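Local coordinates for O-methyltransferase family 2 (Planctopirus limnophila, PDB 5I2H), which probably transfers a methyl group from S-adenosyl-L-methionine to a hydroxyl of a small acceptor, and binds the flavone apigenin in a pocket of its dimer, at residues 16-19 with 20-24; 166-169 with 170-174; 315-318 with 319-323. All blocks are in the same frame, centred on the assembly; numbering follows the deposited sequence.

Contact 1 (16-19 with 20-24); sequences DVTP and IFDLF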
# COMPACT_ATOMS: atom_id res chain seq x y z
N ASP A 16 6.79 -18.42 -1.32
CA ASP A 16 5.95 -17.90 -0.24
C ASP A 16 5.14 -16.73 -0.81
O ASP A 16 5.70 -15.69 -1.16
CB ASP A 16 6.82 -17.45 0.92
CG ASP A 16 6.02 -16.98 2.13
OD1 ASP A 16 4.80 -16.90 2.06
OD2 ASP A 16 6.64 -16.70 3.17
N VAL A 17 3.82 -16.91 -0.88
CA VAL A 17 2.92 -15.91 -1.45
C VAL A 17 2.74 -14.70 -0.54
O VAL A 17 2.21 -13.67 -0.98
CB VAL A 17 1.55 -16.58 -1.73
CG1 VAL A 17 0.85 -16.93 -0.40
CG2 VAL A 17 0.65 -15.68 -2.62
N THR A 18 3.20 -14.79 0.71
CA THR A 18 2.87 -13.76 1.70
C THR A 18 3.16 -12.32 1.24
O THR A 18 2.28 -11.46 1.44
CB THR A 18 3.62 -14.07 3.01
OG1 THR A 18 3.27 -15.39 3.47
CG2 THR A 18 3.26 -13.04 4.10
N PRO A 19 4.28 -11.99 0.61
CA PRO A 19 4.49 -10.58 0.20
C PRO A 19 3.43 -10.06 -0.75
O PRO A 19 3.21 -8.85 -0.79
CB PRO A 19 5.85 -10.59 -0.50
CG PRO A 19 6.46 -11.91 -0.13
CD PRO A 19 5.43 -12.86 0.29
N ILE A 20 2.82 -10.93 -1.56
CA ILE A 20 1.78 -10.44 -2.47
C ILE A 20 0.56 -9.98 -1.66
O ILE A 20 -0.05 -8.96 -1.98
CB ILE A 20 1.40 -11.53 -3.50
CG1 ILE A 20 2.56 -11.74 -4.48
CG2 ILE A 20 0.09 -11.14 -4.23
CD1 ILE A 20 2.43 -13.02 -5.32
N PHE A 21 0.18 -10.73 -0.62
CA PHE A 21 -0.93 -10.29 0.23
C PHE A 21 -0.61 -8.95 0.87
O PHE A 21 -1.48 -8.07 0.96
CB PHE A 21 -1.21 -11.34 1.34
CG PHE A 21 -1.96 -12.55 0.86
CD1 PHE A 21 -3.31 -12.45 0.49
CD2 PHE A 21 -1.38 -13.77 0.81
CE1 PHE A 21 -4.03 -13.56 0.04
CE2 PHE A 21 -2.11 -14.91 0.36
CZ PHE A 21 -3.41 -14.79 -0.04
N ASP A 22 0.64 -8.78 1.32
CA ASP A 22 1.01 -7.55 2.00
C ASP A 22 0.92 -6.38 1.05
O ASP A 22 0.39 -5.31 1.41
CB ASP A 22 2.41 -7.68 2.60
CG ASP A 22 2.48 -8.72 3.71
OD1 ASP A 22 1.43 -9.11 4.25
OD2 ASP A 22 3.60 -9.17 4.06
N LEU A 23 1.41 -6.55 -0.18
CA LEU A 23 1.32 -5.46 -1.16
C LEU A 23 -0.12 -5.14 -1.45
O LEU A 23 -0.49 -3.97 -1.63
CB LEU A 23 2.02 -5.84 -2.47
CG LEU A 23 3.53 -5.82 -2.52
CD1 LEU A 23 4.04 -6.62 -3.71
CD2 LEU A 23 3.98 -4.36 -2.62
N PHE A 24 -0.95 -6.19 -1.56
CA PHE A 24 -2.35 -6.02 -1.90
C PHE A 24 -3.12 -5.17 -0.90
O PHE A 24 -4.15 -4.57 -1.27
CB PHE A 24 -2.98 -7.42 -2.05
CG PHE A 24 -4.43 -7.41 -2.42
CD1 PHE A 24 -4.84 -6.96 -3.66
CD2 PHE A 24 -5.38 -7.93 -1.55
CE1 PHE A 24 -6.17 -6.96 -4.02
CE2 PHE A 24 -6.73 -7.95 -1.90
CZ PHE A 24 -7.12 -7.46 -3.16

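Contact 2 (166-169 with 170-174); sequences AGRA and WNVAP. With AGI (5,7-dihydroxy-2-(4-hydroxyphenyl)-4H-chromen-4-one), chain C.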
# COMPACT_ATOMS: atom_id res chain seq x y z
N ALA A 166 -10.07 -19.72 -1.23
CA ALA A 166 -9.44 -21.04 -1.30
C ALA A 166 -8.00 -20.95 -1.75
O ALA A 166 -7.17 -21.79 -1.35
CB ALA A 166 -10.24 -21.95 -2.23
N GLY A 167 -7.66 -19.95 -2.58
CA GLY A 167 -6.27 -19.81 -3.00
C GLY A 167 -5.33 -19.60 -1.82
O GLY A 167 -4.24 -20.19 -1.76
N ARG A 168 -5.75 -18.80 -0.84
CA ARG A 168 -4.93 -18.67 0.36
C ARG A 168 -4.83 -20.00 1.09
O ARG A 168 -3.74 -20.40 1.51
CB ARG A 168 -5.47 -17.58 1.30
CG ARG A 168 -4.60 -17.47 2.58
CD ARG A 168 -5.02 -16.32 3.49
NE ARG A 168 -6.41 -16.49 3.94
CZ ARG A 168 -7.23 -15.50 4.28
NH1 ARG A 168 -6.79 -14.24 4.25
NH2 ARG A 168 -8.48 -15.78 4.65
N ALA A 169 -5.94 -20.73 1.22
CA ALA A 169 -5.90 -22.01 1.92
C ALA A 169 -4.97 -23.01 1.24
O ALA A 169 -4.26 -23.75 1.94
CB ALA A 169 -7.31 -22.58 2.04
N TRP A 170 -4.96 -23.07 -0.10
CA TRP A 170 -4.04 -24.02 -0.73
C TRP A 170 -2.59 -23.66 -0.41
O TRP A 170 -1.73 -24.55 -0.36
CB TRP A 170 -4.21 -24.08 -2.25
CG TRP A 170 -5.51 -24.68 -2.72
CD1 TRP A 170 -6.48 -24.04 -3.46
CD2 TRP A 170 -5.99 -26.03 -2.50
NE1 TRP A 170 -7.54 -24.90 -3.68
CE2 TRP A 170 -7.26 -26.12 -3.12
CE3 TRP A 170 -5.47 -27.16 -1.83
CZ2 TRP A 170 -8.02 -27.32 -3.11
CZ3 TRP A 170 -6.21 -28.34 -1.83
CH2 TRP A 170 -7.47 -28.40 -2.45
N ASN A 171 -2.30 -22.38 -0.19
CA ASN A 171 -0.93 -22.00 0.16
C ASN A 171 -0.59 -22.28 1.61
O ASN A 171 0.59 -22.49 1.92
CB ASN A 171 -0.70 -20.51 -0.12
CG ASN A 171 -0.41 -20.25 -1.58
OD1 ASN A 171 0.76 -20.33 -2.01
ND2 ASN A 171 -1.47 -19.99 -2.38
N VAL A 172 -1.56 -22.24 2.52
CA VAL A 172 -1.26 -22.31 3.96
C VAL A 172 -1.58 -23.70 4.52
O VAL A 172 -0.93 -24.14 5.47
CB VAL A 172 -2.04 -21.23 4.74
CG1 VAL A 172 -1.69 -21.31 6.26
CG2 VAL A 172 -1.72 -19.82 4.16
N ALA A 173 -2.59 -24.39 3.97
CA ALA A 173 -2.98 -25.66 4.56
C ALA A 173 -1.82 -26.68 4.62
O ALA A 173 -1.75 -27.41 5.62
CB ALA A 173 -4.19 -26.27 3.82
N PRO A 174 -0.89 -26.74 3.65
CA PRO A 174 0.24 -27.69 3.81
C PRO A 174 1.07 -27.42 5.06
O PRO A 174 1.48 -28.38 5.75
CB PRO A 174 1.06 -27.48 2.53
CG PRO A 174 0.04 -27.01 1.49
CD PRO A 174 -0.91 -26.13 2.30
CAG AGI C . -14.92 -10.65 1.44
CAE AGI C . -15.65 -9.96 0.47
CAM AGI C . -17.00 -9.73 0.68
OAB AGI C . -17.70 -9.05 -0.27
CAF AGI C . -17.63 -10.19 1.85
CAH AGI C . -16.90 -10.88 2.83
CAP AGI C . -15.54 -11.10 2.61
CAQ AGI C . -14.65 -11.82 3.56
OAL AGI C . -13.32 -11.67 3.25
CAJ AGI C . -15.08 -12.59 4.65
CAR AGI C . -14.14 -13.22 5.48
OAA AGI C . -14.51 -13.92 6.46
CAT AGI C . -12.67 -13.06 5.17
CAS AGI C . -12.32 -12.24 3.99
CAK AGI C . -11.00 -12.03 3.63
CAN AGI C . -9.98 -12.61 4.37
OAC AGI C . -8.71 -12.39 3.96
CAI AGI C . -10.24 -13.41 5.49
CAO AGI C . -11.53 -13.67 5.93
OAD AGI C . -11.70 -14.45 7.02

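Contact 3 (315-318 with 319-323); sequences ALYS and LALFS. With AGI (5,7-dihydroxy-2-(4-hydroxyphenyl)-4H-chromen-4-one), chain C.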
# COMPACT_ATOMS: atom_id res chain seq x y z
N ALA A 315 -2.03 -4.82 10.68
CA ALA A 315 -2.88 -3.67 10.95
C ALA A 315 -3.65 -3.25 9.69
O ALA A 315 -4.82 -2.84 9.76
CB ALA A 315 -2.03 -2.52 11.51
N LEU A 316 -3.02 -3.38 8.52
CA LEU A 316 -3.74 -3.04 7.28
C LEU A 316 -4.78 -4.10 6.95
O LEU A 316 -5.90 -3.78 6.55
CB LEU A 316 -2.77 -2.83 6.11
CG LEU A 316 -1.79 -1.65 6.31
CD1 LEU A 316 -0.91 -1.47 5.06
CD2 LEU A 316 -2.56 -0.32 6.62
N TYR A 317 -4.42 -5.37 7.10
CA TYR A 317 -5.39 -6.44 6.90
C TYR A 317 -6.56 -6.29 7.87
O TYR A 317 -7.73 -6.53 7.50
CB TYR A 317 -4.68 -7.78 7.07
CG TYR A 317 -5.55 -8.99 6.90
CD1 TYR A 317 -6.55 -9.02 5.94
CD2 TYR A 317 -5.33 -10.11 7.66
CE1 TYR A 317 -7.34 -10.15 5.78
CE2 TYR A 317 -6.11 -11.25 7.51
CZ TYR A 317 -7.12 -11.25 6.58
OH TYR A 317 -7.88 -12.38 6.41
N SER A 318 -6.28 -5.85 9.11
CA SER A 318 -7.34 -5.58 10.08
C SER A 318 -8.33 -4.53 9.58
O SER A 318 -9.55 -4.65 9.82
CB SER A 318 -6.72 -5.15 11.40
OG SER A 318 -7.69 -5.23 12.41
N LEU A 319 -7.84 -3.49 8.91
CA LEU A 319 -8.74 -2.51 8.31
C LEU A 319 -9.62 -3.13 7.24
O LEU A 319 -10.79 -2.77 7.11
CB LEU A 319 -7.96 -1.34 7.73
CG LEU A 319 -7.36 -0.45 8.81
CD1 LEU A 319 -6.16 0.37 8.24
CD2 LEU A 319 -8.43 0.49 9.41
N ALA A 320 -9.07 -4.07 6.45
CA ALA A 320 -9.89 -4.79 5.48
C ALA A 320 -10.98 -5.59 6.20
O ALA A 320 -12.14 -5.58 5.78
CB ALA A 320 -9.05 -5.73 4.62
N LEU A 321 -10.61 -6.30 7.27
CA LEU A 321 -11.60 -7.09 8.01
C LEU A 321 -12.65 -6.19 8.67
O LEU A 321 -13.85 -6.52 8.69
CB LEU A 321 -10.90 -7.94 9.07
CG LEU A 321 -9.97 -9.03 8.51
CD1 LEU A 321 -9.17 -9.63 9.66
CD2 LEU A 321 -10.77 -10.11 7.74
N PHE A 322 -12.21 -5.05 9.21
CA PHE A 322 -13.15 -4.10 9.79
C PHE A 322 -14.15 -3.62 8.75
O PHE A 322 -15.34 -3.45 9.04
CB PHE A 322 -12.38 -2.92 10.38
CG PHE A 322 -13.26 -1.79 10.82
CD1 PHE A 322 -13.87 -1.82 12.07
CD2 PHE A 322 -13.53 -0.71 9.96
CE1 PHE A 322 -14.72 -0.79 12.47
CE2 PHE A 322 -14.35 0.33 10.36
CZ PHE A 322 -14.96 0.29 11.61
N SER A 323 -13.66 -3.42 7.51
CA SER A 323 -14.51 -2.89 6.44
C SER A 323 -15.53 -3.91 5.97
O SER A 323 -16.59 -3.52 5.47
CB SER A 323 -13.67 -2.45 5.25
OG SER A 323 -12.78 -1.43 5.65
CAG AGI C . -14.92 -10.65 1.44
CAE AGI C . -15.65 -9.96 0.47
CAM AGI C . -17.00 -9.73 0.68
OAB AGI C . -17.70 -9.05 -0.27
CAF AGI C . -17.63 -10.19 1.85
CAH AGI C . -16.90 -10.88 2.83
CAP AGI C . -15.54 -11.10 2.61
CAQ AGI C . -14.65 -11.82 3.56
OAL AGI C . -13.32 -11.67 3.25
CAJ AGI C . -15.08 -12.59 4.65
CAR AGI C . -14.14 -13.22 5.48
OAA AGI C . -14.51 -13.92 6.46
CAT AGI C . -12.67 -13.06 5.17
CAS AGI C . -12.32 -12.24 3.99
CAK AGI C . -11.00 -12.03 3.63
CAN AGI C . -9.98 -12.61 4.37
OAC AGI C . -8.71 -12.39 3.96
CAI AGI C . -10.24 -13.41 5.49
CAO AGI C . -11.53 -13.67 5.93
OAD AGI C . -11.70 -14.45 7.02

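Contact 1 (16-19 with 20-24)
The phenyl ring of Phe-21 turns an edge, not a face, to the residues before it: Val-17 CG1 lies near the ring plane, 3.7 Å from Phe-21 CE2, and Thr-18 CA also sits at the rim. Tyr-109 of the second subunit meets this ring edge-to-face. Val-17 holds CG1 between its backbone N and carbonyl carbon (chi1 69°), which brings that methyl to the Phe-21 edge, while CG2 lies between the same edge and Ile-20 CD1, 4.2 Å from the latter. The fork of a beta-branched valine thus serves both neighbours. A second flat group, the carboxylate of Asp-16, caps the chain as it turns into the helix. Its OD1 takes two bonds: Thr-18 OG1 comes to Asp-16 OD1 on the syn side at 2.6 Å, and Thr-18 N reaches Asp-16 OD1 from above the carboxylate plane at 3.0 Å. Aspartate, short and anionic, can bend back on an N-H that has no helical carbonyl before it. Backbone bonds then take over, Ile-20 N to Val-17 O at 2.9 Å and Asp-22 N to Thr-18 O at 3.1 Å. Pro-19 fits this first turn since it has no N-H to give, while its O still accepts from Leu-23 N at 3.0 Å. The carboxylate of Asp-22 slants past Thr-18 CG2, and its OD1 bonds to His-355. An aspartate capping the N-terminal end of a helix is the motif here, and the helix lies in the dimerisation domain, with Ile-20 and Leu-23 packed on the second subunit.

Contact 2 (166-169 with 170-174)
Asn-171 ND2 turns back along its own helix and gives a hydrogen bond to Gly-167 O, 2.8 Å away and fairly straight at 161°, where the backbone bond from Asn-171 N to the same oxygen is weak. The carbonyl oxygen lies nearly in the side-chain amide plane, but the amide nitrogen stands above the carbonyl plane. With CG anti to its carbonyl carbon (chi1 -80°), Asn-171 swings toward the preceding turn; ND2 also bonds to Phe-104 O of the second subunit, so an amide, with two N-H groups, suits the place. The helix kinks at Pro-174, whose nitrogen has no hydrogen to donate, while Ala-173 N still bonds to Ala-169 O at 2.7 Å. Trp-170 CD1 comes within 3.2 Å of Ala-166 O, the small alanine letting the indole lie close to the backbone. Arg-168 CG rests side by side with Val-172 CG2 at 4.0 Å. The arginine then bends at chi3 (60°), bringing NH1 to give apigenin OAC a hydrogen bond of 2.7 Å at the guanidinium edge. This stretch of helix thus forms part of the flavonoid pocket, which Tyr-109 of the second subunit helps to complete.

Contact 3 (315-318 with 319-323)
Leu-321 rises one turn after Tyr-317 as a knob on the phenol ring, setting CG and CD1 over one face while CD2 hangs past the rim on the CE1 side. Its CD1 stands 4.1 Å from the Tyr-317 ring centroid, 14° off the normal, a CH-pi contact; Leu-321 CD2 is 4.0 Å from Tyr-317 CE1. The tyrosine is carried there by placing CG opposite its backbone N (chi1 180°). Beside the ring the helix surface is low: Ala-320, with a single methyl, approaches Tyr-317 CD1 obliquely at 4.3 Å. On another side of the helix Leu-316 CD2 meets Leu-319 CD1 at 4.0 Å, two branched tips crossing at a slant, and Leu-319 continues onto Phe-28 and Val-69. Ser-318, small enough for a buried site, bonds through OG to Ala-329 N. Tyr-317 OH lies near apigenin OAC, though its exact place is less sure, and probably also bonds to Arg-168 NH1. Replacing Tyr-317 with an alanine would probably leave Leu-321 CD1 without the ring face it covers and cost Arg-168 NH1 a probable partner. The chemistry implies a ring seated against an apolar side chain, with its hydroxyl probably directed to the polar groups at the ligand.

Overall arrangement
From the N terminus, contact 1 opens helix 18-24 in the dimerisation domain, contact 2 follows on the long helix 154-179, and contact 3 comes last on helix 312-324 in the methyltransferase domain. Contacts 2 and 3 join successive turns of one helix and contact 1 the turn before a helix to its first residues, so none closes a long loop; they stand in series, neither nested nor crossed. In space, contact 1 packs on contact 2 where Phe-21 CZ lies 3.7 Å from Arg-168 CB, and contact 2 meets contact 3 through a probable Arg-168–Tyr-317 bond. Contacts 2 and 3 share apigenin, and Tyr-109 of the second subunit reaches all three, binding pocket and dimer interface together.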